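Local coordinates for protein superoxide dismutase [Fe] (Aquifex pyrophilus, PDB 1COJ) that destroys superoxide radicals by dismuting them to hydrogen peroxide and dioxygen at one iron ion per subunit of a homotetramer, at residues A[33-38]-A[72-77]; A[44-49]-A[66-71]; A[102-107]-A[138-143]; A[160-165]-A[183-188]. One frame throughout, in Å; residues are numbered along the deposited sequence.

Interaction 1: A[33-38]-A[72-77]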
loop_
_atom_site.group_PDB
_atom_site.type_symbol
_atom_site.label_atom_id
_atom_site.label_comp_id
_atom_site.label_asym_id
_atom_site.label_seq_id
_atom_site.Cartn_x
_atom_site.Cartn_y
_atom_site.Cartn_z
ATOM N N LYS A 33 -7.162 21.560 6.493
ATOM C CA LYS A 33 -6.628 22.052 7.750
ATOM C C LYS A 33 -6.261 20.926 8.709
ATOM O O LYS A 33 -5.368 21.085 9.548
ATOM C CB LYS A 33 -7.594 23.052 8.382
ATOM C CG LYS A 33 -7.744 24.310 7.540
ATOM C CD LYS A 33 -8.500 25.409 8.259
ATOM C CE LYS A 33 -8.501 26.679 7.425
ATOM N NZ LYS A 33 -9.151 27.803 8.151
ATOM N N GLY A 34 -6.902 19.772 8.537
ATOM C CA GLY A 34 -6.615 18.621 9.377
ATOM C C GLY A 34 -5.229 18.073 9.089
ATOM O O GLY A 34 -4.527 17.626 10.003
ATOM N N TYR A 35 -4.830 18.114 7.819
ATOM C CA TYR A 35 -3.511 17.639 7.408
ATOM C C TYR A 35 -2.435 18.568 7.952
ATOM O O TYR A 35 -1.354 18.119 8.331
ATOM C CB TYR A 35 -3.402 17.560 5.883
ATOM C CG TYR A 35 -4.364 16.578 5.259
ATOM C CD1 TYR A 35 -4.441 15.263 5.718
ATOM C CD2 TYR A 35 -5.218 16.967 4.230
ATOM C CE1 TYR A 35 -5.351 14.357 5.169
ATOM C CE2 TYR A 35 -6.131 16.068 3.674
ATOM C CZ TYR A 35 -6.189 14.765 4.149
ATOM O OH TYR A 35 -7.068 13.860 3.590
ATOM N N VAL A 36 -2.732 19.864 7.984
ATOM C CA VAL A 36 -1.789 20.852 8.502
ATOM C C VAL A 36 -1.563 20.601 9.997
ATOM O O VAL A 36 -0.419 20.534 10.464
ATOM C CB VAL A 36 -2.303 22.306 8.271
ATOM C CG1 VAL A 36 -1.388 23.317 8.963
ATOM C CG2 VAL A 36 -2.380 22.603 6.773
ATOM N N ALA A 37 -2.657 20.398 10.725
ATOM C CA ALA A 37 -2.589 20.151 12.160
ATOM C C ALA A 37 -1.800 18.884 12.490
ATOM O O ALA A 37 -0.950 18.887 13.385
ATOM C CB ALA A 37 -3.992 20.066 12.741
ATOM N N LYS A 38 -2.080 17.800 11.778
ATOM C CA LYS A 38 -1.387 16.543 12.022
ATOM C C LYS A 38 0.086 16.581 11.636
ATOM O O LYS A 38 0.925 15.985 12.319
ATOM C CB LYS A 38 -2.115 15.387 11.340
ATOM C CG LYS A 38 -3.295 14.885 12.145
ATOM C CD LYS A 38 -2.832 14.361 13.493
ATOM C CE LYS A 38 -4.000 13.918 14.335
ATOM N NZ LYS A 38 -3.517 13.238 15.559
ATOM N N THR A 72 4.790 11.761 5.372
ATOM C CA THR A 72 4.600 11.872 3.929
ATOM C C THR A 72 3.115 11.985 3.586
ATOM O O THR A 72 2.736 12.733 2.684
ATOM C CB THR A 72 5.220 10.678 3.140
ATOM O OG1 THR A 72 4.568 9.457 3.496
ATOM C CG2 THR A 72 6.706 10.557 3.426
ATOM N N PHE A 73 2.275 11.267 4.328
ATOM C CA PHE A 73 0.833 11.294 4.103
ATOM C C PHE A 73 0.272 12.692 4.341
ATOM O O PHE A 73 -0.417 13.254 3.482
ATOM C CB PHE A 73 0.119 10.295 5.022
ATOM C CG PHE A 73 -1.368 10.219 4.797
ATOM C CD1 PHE A 73 -1.884 9.515 3.712
ATOM C CD2 PHE A 73 -2.250 10.882 5.652
ATOM C CE1 PHE A 73 -3.259 9.468 3.479
ATOM C CE2 PHE A 73 -3.623 10.844 5.431
ATOM C CZ PHE A 73 -4.131 10.138 4.340
ATOM N N ASN A 74 0.604 13.259 5.493
ATOM C CA ASN A 74 0.112 14.576 5.856
ATOM C C ASN A 74 0.739 15.734 5.092
ATOM O O ASN A 74 0.029 16.652 4.664
ATOM C CB ASN A 74 0.196 14.775 7.373
ATOM C CG ASN A 74 -0.771 13.865 8.129
ATOM O OD1 ASN A 74 -0.377 12.845 8.691
ATOM N ND2 ASN A 74 -2.038 14.222 8.118
ATOM N N TYR A 75 2.047 15.673 4.856
ATOM C CA TYR A 75 2.703 16.748 4.125
ATOM C C TYR A 75 2.184 16.809 2.697
ATOM O O TYR A 75 1.935 17.895 2.170
ATOM C CB TYR A 75 4.223 16.588 4.139
ATOM C CG TYR A 75 4.954 17.780 3.560
ATOM C CD1 TYR A 75 4.776 19.062 4.085
ATOM C CD2 TYR A 75 5.812 17.629 2.474
ATOM C CE1 TYR A 75 5.434 20.167 3.538
ATOM C CE2 TYR A 75 6.475 18.724 1.919
ATOM C CZ TYR A 75 6.282 19.988 2.454
ATOM O OH TYR A 75 6.927 21.071 1.898
ATOM N N MET A 76 2.026 15.647 2.066
ATOM C CA MET A 76 1.505 15.609 0.705
ATOM C C MET A 76 0.053 16.067 0.717
ATOM O O MET A 76 -0.408 16.720 -0.218
ATOM C CB MET A 76 1.637 14.213 0.094
ATOM C CG MET A 76 3.047 13.882 -0.375
ATOM S SD MET A 76 3.597 14.913 -1.751
ATOM C CE MET A 76 4.468 16.250 -0.907
ATOM N N GLY A 77 -0.655 15.731 1.792
ATOM C CA GLY A 77 -2.037 16.152 1.937
ATOM C C GLY A 77 -2.089 17.670 1.911
ATOM O O GLY A 77 -2.936 18.248 1.238
#
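Y35 sets its CG anti to its own carbonyl carbon (chi1 -63°), whereas F73 sets its CG anti to the backbone N (chi1 -177°), and the two rings meet obliquely at Y35 CE1 and F73 CE2, 3.9 Å apart. One face of the tyrosine ring is covered by G77, whose CA makes a CH-pi contact 4.3 Å from the centroid, displaced toward the rim. Glycine suits this position because a CB on it would run into Y35 CG. The amide of N74 lies at the edge of the same ring, near its plane, and packs against K38, with N74 CG 3.8 Å from K38 CB; beyond that CB the lysine bends away to a salt bridge with E41. The two segments belong to helices 21-47 and 63-86, the long helices of the alpha-hairpin domain of iron/manganese superoxide dismutases; 33-38 and 72-77 run at 135°, their axes 8.2 Å apart at closest approach. Y35 lies in the second shell of the metal site: its side chain is about 5 Å from the iron and its ring packs against the ligand H81. Its hydroxyl hydrogen-bonds to H148, while H81 ND1 is hydrogen-bonded to the backbone oxygen of G77. N60 of the third subunit packs against Y35, F73 and N74.

Interaction 2: A[44-49]-A[66-71]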
loop_
_atom_site.group_PDB
_atom_site.type_symbol
_atom_site.label_atom_id
_atom_site.label_comp_id
_atom_site.label_asym_id
_atom_site.label_seq_id
_atom_site.Cartn_x
_atom_site.Cartn_y
_atom_site.Cartn_z
ATOM N N GLU A 44 6.535 17.948 15.945
ATOM C CA GLU A 44 6.855 18.086 17.360
ATOM C C GLU A 44 7.396 16.777 17.929
ATOM O O GLU A 44 8.406 16.769 18.635
ATOM C CB GLU A 44 5.618 18.500 18.152
ATOM C CG GLU A 44 5.051 19.854 17.784
ATOM C CD GLU A 44 3.816 20.183 18.597
ATOM O OE1 GLU A 44 2.943 19.294 18.728
ATOM O OE2 GLU A 44 3.715 21.316 19.114
ATOM N N LYS A 45 6.724 15.675 17.610
ATOM C CA LYS A 45 7.131 14.364 18.099
ATOM C C LYS A 45 8.440 13.894 17.491
ATOM O O LYS A 45 9.241 13.244 18.157
ATOM C CB LYS A 45 6.012 13.350 17.882
ATOM C CG LYS A 45 4.838 13.628 18.796
ATOM C CD LYS A 45 3.673 12.691 18.578
ATOM C CE LYS A 45 2.596 12.965 19.624
ATOM N NZ LYS A 45 1.384 12.134 19.452
ATOM N N LEU A 46 8.673 14.272 16.242
ATOM C CA LEU A 46 9.893 13.917 15.537
ATOM C C LEU A 46 11.076 14.682 16.158
ATOM O O LEU A 46 12.202 14.195 16.168
ATOM C CB LEU A 46 9.726 14.266 14.059
ATOM C CG LEU A 46 10.117 13.268 12.966
ATOM C CD1 LEU A 46 10.048 11.829 13.433
ATOM C CD2 LEU A 46 9.203 13.498 11.771
ATOM N N ALA A 47 10.811 15.876 16.685
ATOM C CA ALA A 47 11.850 16.697 17.313
ATOM C C ALA A 47 12.283 16.147 18.678
ATOM O O ALA A 47 13.354 16.485 19.188
ATOM C CB ALA A 47 11.363 18.135 17.460
ATOM N N ASP A 48 11.431 15.335 19.291
ATOM C CA ASP A 48 11.749 14.752 20.586
ATOM C C ASP A 48 12.563 13.469 20.373
ATOM O O ASP A 48 12.010 12.392 20.131
ATOM C CB ASP A 48 10.460 14.463 21.364
ATOM C CG ASP A 48 10.716 13.974 22.785
ATOM O OD1 ASP A 48 9.728 13.685 23.488
ATOM O OD2 ASP A 48 11.889 13.872 23.204
ATOM N N GLN A 49 13.878 13.589 20.526
ATOM C CA GLN A 49 14.799 12.473 20.340
ATOM C C GLN A 49 14.537 11.275 21.244
ATOM O O GLN A 49 15.020 10.179 20.973
ATOM C CB GLN A 49 16.246 12.935 20.518
ATOM C CG GLN A 49 16.669 14.073 19.593
ATOM C CD GLN A 49 16.559 13.728 18.115
ATOM O OE1 GLN A 49 16.310 14.600 17.284
ATOM N NE2 GLN A 49 16.754 12.463 17.780
ATOM N N GLU A 66 6.970 5.020 12.130
ATOM C CA GLU A 66 5.562 5.392 11.984
ATOM C C GLU A 66 5.377 6.887 11.753
ATOM O O GLU A 66 4.550 7.294 10.929
ATOM C CB GLU A 66 4.739 4.928 13.189
ATOM C CG GLU A 66 5.057 3.518 13.689
ATOM C CD GLU A 66 5.157 2.470 12.588
ATOM O OE1 GLU A 66 6.092 1.644 12.651
ATOM O OE2 GLU A 66 4.311 2.453 11.669
ATOM N N LEU A 67 6.165 7.696 12.457
ATOM C CA LEU A 67 6.109 9.149 12.313
ATOM C C LEU A 67 6.545 9.567 10.905
ATOM O O LEU A 67 5.926 10.440 10.290
ATOM C CB LEU A 67 6.997 9.825 13.364
ATOM C CG LEU A 67 6.431 9.886 14.787
ATOM C CD1 LEU A 67 7.529 10.154 15.809
ATOM C CD2 LEU A 67 5.361 10.966 14.851
ATOM N N LYS A 68 7.598 8.935 10.391
ATOM C CA LYS A 68 8.088 9.255 9.058
ATOM C C LYS A 68 7.099 8.815 7.977
ATOM O O LYS A 68 6.969 9.477 6.942
ATOM C CB LYS A 68 9.458 8.623 8.821
ATOM C CG LYS A 68 10.569 9.185 9.700
ATOM C CD LYS A 68 10.831 10.661 9.418
ATOM C CE LYS A 68 11.348 10.884 8.000
ATOM N NZ LYS A 68 11.690 12.306 7.742
ATOM N N VAL A 69 6.419 7.696 8.214
ATOM C CA VAL A 69 5.435 7.185 7.266
ATOM C C VAL A 69 4.294 8.191 7.133
ATOM O O VAL A 69 3.999 8.665 6.035
ATOM C CB VAL A 69 4.853 5.816 7.710
ATOM C CG1 VAL A 69 3.674 5.434 6.829
ATOM C CG2 VAL A 69 5.918 4.730 7.632
ATOM N N GLU A 70 3.700 8.574 8.257
ATOM C CA GLU A 70 2.589 9.516 8.214
ATOM C C GLU A 70 3.008 10.941 7.879
ATOM O O GLU A 70 2.181 11.759 7.471
ATOM C CB GLU A 70 1.765 9.459 9.507
ATOM C CG GLU A 70 1.320 8.045 9.914
ATOM C CD GLU A 70 0.431 7.339 8.885
ATOM O OE1 GLU A 70 0.021 6.195 9.160
ATOM O OE2 GLU A 70 0.135 7.904 7.810
ATOM N N GLU A 71 4.295 11.241 8.016
ATOM C CA GLU A 71 4.773 12.568 7.673
ATOM C C GLU A 71 4.540 12.789 6.183
ATOM O O GLU A 71 4.124 13.875 5.774
ATOM C CB GLU A 71 6.259 12.724 7.985
ATOM C CG GLU A 71 6.794 14.129 7.699
ATOM C CD GLU A 71 8.286 14.249 7.946
ATOM O OE1 GLU A 71 9.015 13.298 7.602
ATOM O OE2 GLU A 71 8.731 15.287 8.481
#
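K45 meets L67 through the base of its side chain, K45 CB resting 3.9 Å from L67 CD2. Past CG the lysine is extended and leads away, taking its charge to salt bridges with E41 and with E63 of the third subunit. One residue on, L46 does most of the packing. Its CG sits at an uncommon chi1 of -133°, and its two methyls reach different parts of helix 63-86. L46 CD1 approaches L67 CB at 3.7 Å, the two leucines sliding past each other in opposite directions. The other methyl, L46 CD2, lies 4.0 Å from K68 CD and 3.8 Å from E71 OE2, beside the salt bridge of K68 NZ to E71 OE1 (2.9 Å, on the syn lone pair). K68 NZ also bonds the carbonyl of V142 of the second subunit. An alanine in place of E71 would probably leave K68 without its anionic mate and open a gap beside L46 CD2. The contact closes the alpha-hairpin near the end of helix 21-47, where F51 also packs on L67. With no hydrogen bond crossing between 44-49 and 66-71, contact is by van der Waals packing, mostly carbon on carbon, while the charged ends of K45 and K68 are spent within their own helices and on other subunits.

Interaction 3: A[102-107]-A[138-143]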
loop_
_atom_site.group_PDB
_atom_site.type_symbol
_atom_site.label_atom_id
_atom_site.label_comp_id
_atom_site.label_asym_id
_atom_site.label_seq_id
_atom_site.Cartn_x
_atom_site.Cartn_y
_atom_site.Cartn_z
ATOM N N LYS A 102 2.608 23.761 -26.854
ATOM C CA LYS A 102 3.601 23.113 -27.700
ATOM C C LYS A 102 4.228 21.895 -27.032
ATOM O O LYS A 102 4.421 20.857 -27.672
ATOM C CB LYS A 102 4.684 24.112 -28.116
ATOM C CG LYS A 102 5.615 23.612 -29.218
ATOM C CD LYS A 102 4.847 23.215 -30.483
ATOM C CE LYS A 102 4.084 24.395 -31.087
ATOM N NZ LYS A 102 3.287 24.007 -32.292
ATOM N N LYS A 103 4.544 22.024 -25.746
ATOM C CA LYS A 103 5.146 20.930 -24.988
ATOM C C LYS A 103 4.158 19.765 -24.888
ATOM O O LYS A 103 4.529 18.603 -25.068
ATOM C CB LYS A 103 5.531 21.410 -23.589
ATOM C CG LYS A 103 6.415 20.442 -22.811
ATOM C CD LYS A 103 7.863 20.903 -22.828
ATOM C CE LYS A 103 8.778 19.965 -22.049
ATOM N NZ LYS A 103 9.059 18.705 -22.779
ATOM N N ILE A 104 2.898 20.087 -24.601
ATOM C CA ILE A 104 1.843 19.079 -24.493
ATOM C C ILE A 104 1.701 18.366 -25.831
ATOM O O ILE A 104 1.504 17.149 -25.892
ATOM C CB ILE A 104 0.480 19.727 -24.122
ATOM C CG1 ILE A 104 0.485 20.161 -22.655
ATOM C CG2 ILE A 104 -0.673 18.771 -24.407
ATOM C CD1 ILE A 104 -0.777 20.868 -22.219
ATOM N N GLU A 105 1.822 19.135 -26.905
ATOM C CA GLU A 105 1.699 18.600 -28.242
ATOM C C GLU A 105 2.782 17.571 -28.537
ATOM O O GLU A 105 2.488 16.470 -28.989
ATOM C CB GLU A 105 1.755 19.736 -29.251
ATOM C CG GLU A 105 1.215 19.372 -30.615
ATOM C CD GLU A 105 1.244 20.540 -31.579
ATOM O OE1 GLU A 105 1.388 20.286 -32.792
ATOM O OE2 GLU A 105 1.122 21.704 -31.131
ATOM N N GLU A 106 4.029 17.906 -28.232
ATOM C CA GLU A 106 5.119 16.979 -28.499
ATOM C C GLU A 106 5.250 15.822 -27.510
ATOM O O GLU A 106 5.655 14.727 -27.896
ATOM C CB GLU A 106 6.448 17.726 -28.666
ATOM C CG GLU A 106 6.839 18.636 -27.520
ATOM C CD GLU A 106 8.081 19.452 -27.836
ATOM O OE1 GLU A 106 7.959 20.689 -27.971
ATOM O OE2 GLU A 106 9.175 18.856 -27.959
ATOM N N ASP A 107 4.879 16.042 -26.252
ATOM C CA ASP A 107 4.970 14.993 -25.238
ATOM C C ASP A 107 3.748 14.104 -25.146
ATOM O O ASP A 107 3.874 12.895 -25.000
ATOM C CB ASP A 107 5.237 15.590 -23.856
ATOM C CG ASP A 107 6.626 16.171 -23.725
ATOM O OD1 ASP A 107 6.850 16.914 -22.753
ATOM O OD2 ASP A 107 7.496 15.892 -24.579
ATOM N N GLY A 138 12.481 15.263 -18.644
ATOM C CA GLY A 138 12.124 16.557 -19.195
ATOM C C GLY A 138 10.820 16.503 -19.966
ATOM O O GLY A 138 10.524 17.397 -20.755
ATOM N N ARG A 139 10.022 15.470 -19.713
ATOM C CA ARG A 139 8.747 15.296 -20.398
ATOM C C ARG A 139 7.554 15.453 -19.464
ATOM O O ARG A 139 7.647 15.183 -18.263
ATOM C CB ARG A 139 8.684 13.909 -21.041
ATOM C CG ARG A 139 9.739 13.657 -22.101
ATOM C CD ARG A 139 9.892 12.167 -22.377
ATOM N NE ARG A 139 8.660 11.539 -22.849
ATOM C CZ ARG A 139 8.075 11.811 -24.014
ATOM N NH1 ARG A 139 8.602 12.710 -24.839
ATOM N NH2 ARG A 139 6.976 11.157 -24.369
ATOM N N LEU A 140 6.440 15.924 -20.016
ATOM C CA LEU A 140 5.219 16.069 -19.239
ATOM C C LEU A 140 4.666 14.658 -19.128
ATOM O O LEU A 140 4.701 13.891 -20.100
ATOM C CB LEU A 140 4.201 16.964 -19.955
ATOM C CG LEU A 140 4.541 18.453 -20.061
ATOM C CD1 LEU A 140 3.463 19.173 -20.846
ATOM C CD2 LEU A 140 4.688 19.066 -18.679
ATOM N N VAL A 141 4.206 14.297 -17.936
ATOM C CA VAL A 141 3.648 12.973 -17.689
ATOM C C VAL A 141 2.418 13.058 -16.793
ATOM O O VAL A 141 2.249 14.016 -16.034
ATOM C CB VAL A 141 4.675 12.019 -17.010
ATOM C CG1 VAL A 141 5.922 11.859 -17.873
ATOM C CG2 VAL A 141 5.050 12.527 -15.632
ATOM N N VAL A 142 1.536 12.079 -16.925
ATOM C CA VAL A 142 0.341 12.022 -16.107
ATOM C C VAL A 142 0.664 10.997 -15.027
ATOM O O VAL A 142 1.022 9.860 -15.330
ATOM C CB VAL A 142 -0.883 11.578 -16.920
ATOM C CG1 VAL A 142 -2.075 11.411 -16.003
ATOM C CG2 VAL A 142 -1.190 12.601 -17.998
ATOM N N ASN A 143 0.584 11.420 -13.774
ATOM C CA ASN A 143 0.885 10.573 -12.626
ATOM C C ASN A 143 -0.375 10.394 -11.771
ATOM O O ASN A 143 -0.927 11.366 -11.254
ATOM C CB ASN A 143 2.004 11.241 -11.808
ATOM C CG ASN A 143 2.436 10.440 -10.576
ATOM O OD1 ASN A 143 3.059 10.998 -9.672
ATOM N ND2 ASN A 143 2.161 9.135 -10.552
HETATM O O HOH W 1 6.019 11.864 -27.625
#
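D107 meets R139 and L140 with both carboxylate oxygens. D107 OD1 accepts the backbone N-H of L140 at 2.9 Å in a nearly straight bond (166°) that arrives from above the carboxylate plane, 47° out of it. The same OD1 takes K103 NZ at 2.8 Å on its syn side, so one oxygen is gripped by an amide and an ammonium. K103 NZ then crosses to G138 O, also at 2.8 Å and in the carbonyl plane, and thereby ties the helix to the backbone at G138. The short aspartate brings its carboxylate to the amide of L140, and the longer lysine, a turn earlier, reaches G138 O. D107 OD2 lies 3.4 Å from R139 NH1, well out of the guanidinium plane, with D107 CG over one face and no N-H pointing at the oxygen; this salt bridge is one of charges alone. K103, D107 and R139 form a network that would probably stabilise the carboxylate in its ionised form. Beside the charges is an apolar patch: L140 CD1 packs 3.6 Å from I104 CG1 and 3.8 Å from K103 CG. With its CG anti to the backbone N, K103 lays that carbon against L140. In the second shell, S137 OG bonds R139 N, and a water donates to E106 O and accepts a weak bond from R139 NH2. Segment 102-107 crosses strand residues 139-143 at 73°. I104 continues onto C114 of helix 111-124, K103 onto F197 and M201 of helix 190-207, and L140 onto L133 of strand 128-134, the sheet's middle strand.

Interaction 4: A[160-165]-A[183-188]. With FE (Fe (III) ion), chain B.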
loop_
_atom_site.group_PDB
_atom_site.type_symbol
_atom_site.label_atom_id
_atom_site.label_comp_id
_atom_site.label_asym_id
_atom_site.label_seq_id
_atom_site.Cartn_x
_atom_site.Cartn_y
_atom_site.Cartn_z
ATOM N N ILE A 160 -0.913 20.501 -12.990
ATOM C CA ILE A 160 -2.356 20.376 -12.777
ATOM C C ILE A 160 -2.585 19.223 -11.803
ATOM O O ILE A 160 -2.076 18.116 -12.012
ATOM C CB ILE A 160 -3.122 20.094 -14.097
ATOM C CG1 ILE A 160 -2.982 21.277 -15.058
ATOM C CG2 ILE A 160 -4.598 19.798 -13.801
ATOM C CD1 ILE A 160 -3.684 21.075 -16.400
ATOM N N VAL A 161 -3.345 19.487 -10.742
ATOM C CA VAL A 161 -3.625 18.486 -9.716
ATOM C C VAL A 161 -5.130 18.319 -9.494
ATOM O O VAL A 161 -5.825 19.279 -9.155
ATOM C CB VAL A 161 -2.954 18.882 -8.373
ATOM C CG1 VAL A 161 -3.247 17.856 -7.310
ATOM C CG2 VAL A 161 -1.451 19.022 -8.558
ATOM N N ILE A 162 -5.631 17.105 -9.694
ATOM C CA ILE A 162 -7.049 16.820 -9.509
ATOM C C ILE A 162 -7.242 15.862 -8.339
ATOM O O ILE A 162 -6.680 14.765 -8.319
ATOM C CB ILE A 162 -7.690 16.172 -10.765
ATOM C CG1 ILE A 162 -7.359 16.981 -12.020
ATOM C CG2 ILE A 162 -9.209 16.081 -10.589
ATOM C CD1 ILE A 162 -7.939 16.393 -13.304
ATOM N N ASP A 163 -8.024 16.296 -7.358
ATOM C CA ASP A 163 -8.326 15.493 -6.183
ATOM C C ASP A 163 -9.446 14.516 -6.541
ATOM O O ASP A 163 -10.520 14.944 -6.967
ATOM C CB ASP A 163 -8.795 16.400 -5.039
ATOM C CG ASP A 163 -8.877 15.677 -3.707
ATOM O OD1 ASP A 163 -8.628 14.455 -3.659
ATOM O OD2 ASP A 163 -9.155 16.340 -2.690
ATOM N N THR A 164 -9.206 13.216 -6.382
ATOM C CA THR A 164 -10.240 12.234 -6.682
ATOM C C THR A 164 -10.749 11.536 -5.425
ATOM O O THR A 164 -11.485 10.557 -5.505
ATOM C CB THR A 164 -9.793 11.194 -7.752
ATOM O OG1 THR A 164 -8.686 10.431 -7.266
ATOM C CG2 THR A 164 -9.399 11.889 -9.043
ATOM N N TYR A 165 -10.331 12.019 -4.256
ATOM C CA TYR A 165 -10.812 11.458 -2.995
ATOM C C TYR A 165 -12.306 11.726 -2.991
ATOM O O TYR A 165 -12.753 12.768 -3.473
ATOM C CB TYR A 165 -10.201 12.173 -1.792
ATOM C CG TYR A 165 -8.928 11.555 -1.256
ATOM C CD1 TYR A 165 -8.910 10.933 -0.006
ATOM C CD2 TYR A 165 -7.732 11.622 -1.977
ATOM C CE1 TYR A 165 -7.729 10.393 0.521
ATOM C CE2 TYR A 165 -6.542 11.082 -1.461
ATOM C CZ TYR A 165 -6.548 10.470 -0.210
ATOM O OH TYR A 165 -5.376 9.961 0.326
ATOM N N ALA A 183 -16.481 19.757 -14.233
ATOM C CA ALA A 183 -16.605 21.000 -13.479
ATOM C C ALA A 183 -15.225 21.542 -13.110
ATOM O O ALA A 183 -14.987 22.743 -13.195
ATOM C CB ALA A 183 -17.454 20.787 -12.231
ATOM N N PHE A 184 -14.307 20.649 -12.745
ATOM C CA PHE A 184 -12.948 21.055 -12.390
ATOM C C PHE A 184 -12.302 21.796 -13.566
ATOM O O PHE A 184 -11.711 22.867 -13.395
ATOM C CB PHE A 184 -12.092 19.839 -11.997
ATOM C CG PHE A 184 -10.650 20.180 -11.738
ATOM C CD1 PHE A 184 -10.230 20.558 -10.467
ATOM C CD2 PHE A 184 -9.715 20.146 -12.770
ATOM C CE1 PHE A 184 -8.898 20.906 -10.232
ATOM C CE2 PHE A 184 -8.386 20.490 -12.544
ATOM C CZ PHE A 184 -7.979 20.869 -11.271
ATOM N N PHE A 185 -12.417 21.223 -14.759
ATOM C CA PHE A 185 -11.852 21.843 -15.951
ATOM C C PHE A 185 -12.450 23.213 -16.279
ATOM O O PHE A 185 -11.772 24.060 -16.861
ATOM C CB PHE A 185 -11.965 20.901 -17.148
ATOM C CG PHE A 185 -10.878 19.864 -17.199
ATOM C CD1 PHE A 185 -9.646 20.165 -17.775
ATOM C CD2 PHE A 185 -11.069 18.601 -16.650
ATOM C CE1 PHE A 185 -8.619 19.222 -17.803
ATOM C CE2 PHE A 185 -10.048 17.650 -16.671
ATOM C CZ PHE A 185 -8.822 17.962 -17.247
ATOM N N LYS A 186 -13.703 23.437 -15.886
ATOM C CA LYS A 186 -14.372 24.714 -16.140
ATOM C C LYS A 186 -13.855 25.835 -15.246
ATOM O O LYS A 186 -14.042 27.013 -15.556
ATOM C CB LYS A 186 -15.885 24.606 -15.917
ATOM C CG LYS A 186 -16.645 23.776 -16.919
ATOM C CD LYS A 186 -18.134 24.064 -16.787
ATOM C CE LYS A 186 -18.982 23.105 -17.608
ATOM N NZ LYS A 186 -19.018 21.736 -17.018
ATOM N N ASN A 187 -13.210 25.485 -14.140
ATOM C CA ASN A 187 -12.721 26.497 -13.216
ATOM C C ASN A 187 -11.209 26.625 -13.111
ATOM O O ASN A 187 -10.706 27.221 -12.156
ATOM C CB ASN A 187 -13.314 26.256 -11.827
ATOM C CG ASN A 187 -14.815 26.390 -11.811
ATOM O OD1 ASN A 187 -15.546 25.413 -11.909
ATOM N ND2 ASN A 187 -15.283 27.607 -11.668
ATOM N N ILE A 188 -10.481 26.129 -14.104
ATOM C CA ILE A 188 -9.026 26.200 -14.064
ATOM C C ILE A 188 -8.485 27.605 -14.300
ATOM O O ILE A 188 -8.857 28.278 -15.265
ATOM C CB ILE A 188 -8.372 25.228 -15.075
ATOM C CG1 ILE A 188 -8.649 23.781 -14.660
ATOM C CG2 ILE A 188 -6.867 25.473 -15.145
ATOM C CD1 ILE A 188 -8.057 22.736 -15.594
HETATM FE FE FE B . -9.079 16.271 -0.741
HETATM O O HOH W 2 -7.884 14.673 -0.891
#
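D163 OD1, just beyond the point where I162 meets F184, accepts the backbone N-H of Y165 at 3.0 Å, closing an Asx turn, and a weak bond from a water at 2.9 Å. That water and D163 OD2, the latter 1.9 Å from the iron, are both ligands of the metal, with H27, H81 and H167 completing the site. The turn's bond probably helps to hold the metal-binding carboxylate in place. Upstream, the strand points I160 and I162 at the helix and V161 away. F184 has its CG anti to the backbone N (chi1 175°), and I162 CG1 lies over one face of its ring, 4.1 Å from the centroid. I160 CG2 comes instead to the ring's edge, near its plane. V161 O, buried without a polar partner, is 3.4 Å from F184 CZ. An alanine at F184 would probably open a gap beside I160 CG2 and I162 CG1 and take away the ring carbons that lie against V161 O. I162 CD1 reaches F185 CE2 at 4.2 Å. A flat ring suits F184 because it offers a face to I162 and an edge to I160, both branched residues of a buried strand. Strand 157-163 pairs with strand 128-134; helix 111-124 receives I160 and F185 at L118, and helix 63-86 meets V161 at L83.

How the interactions relate
Interactions 1 and 2 join the same two helices, 21-47 and 63-86, with interaction 2 nested inside the loop that interaction 1 closes. The first is buried beside the iron and relies on aromatic packing; the second, partly buried and far from the metal, is aliphatic with charges around it. Interactions 3 and 4 belong to the C-terminal domain and use the two outer strands of one sheet. Interaction 3, partly buried, adds hydrogen bonds and salt bridges to a small apolar patch, whereas interaction 4 is a hydrocarbon core, with the metal-binding carboxylate at the end of its strand. Interactions 1 and 4 touch where F73 CE1 lies 3.8 Å from Y165 OH, so the two domains meet near the active site.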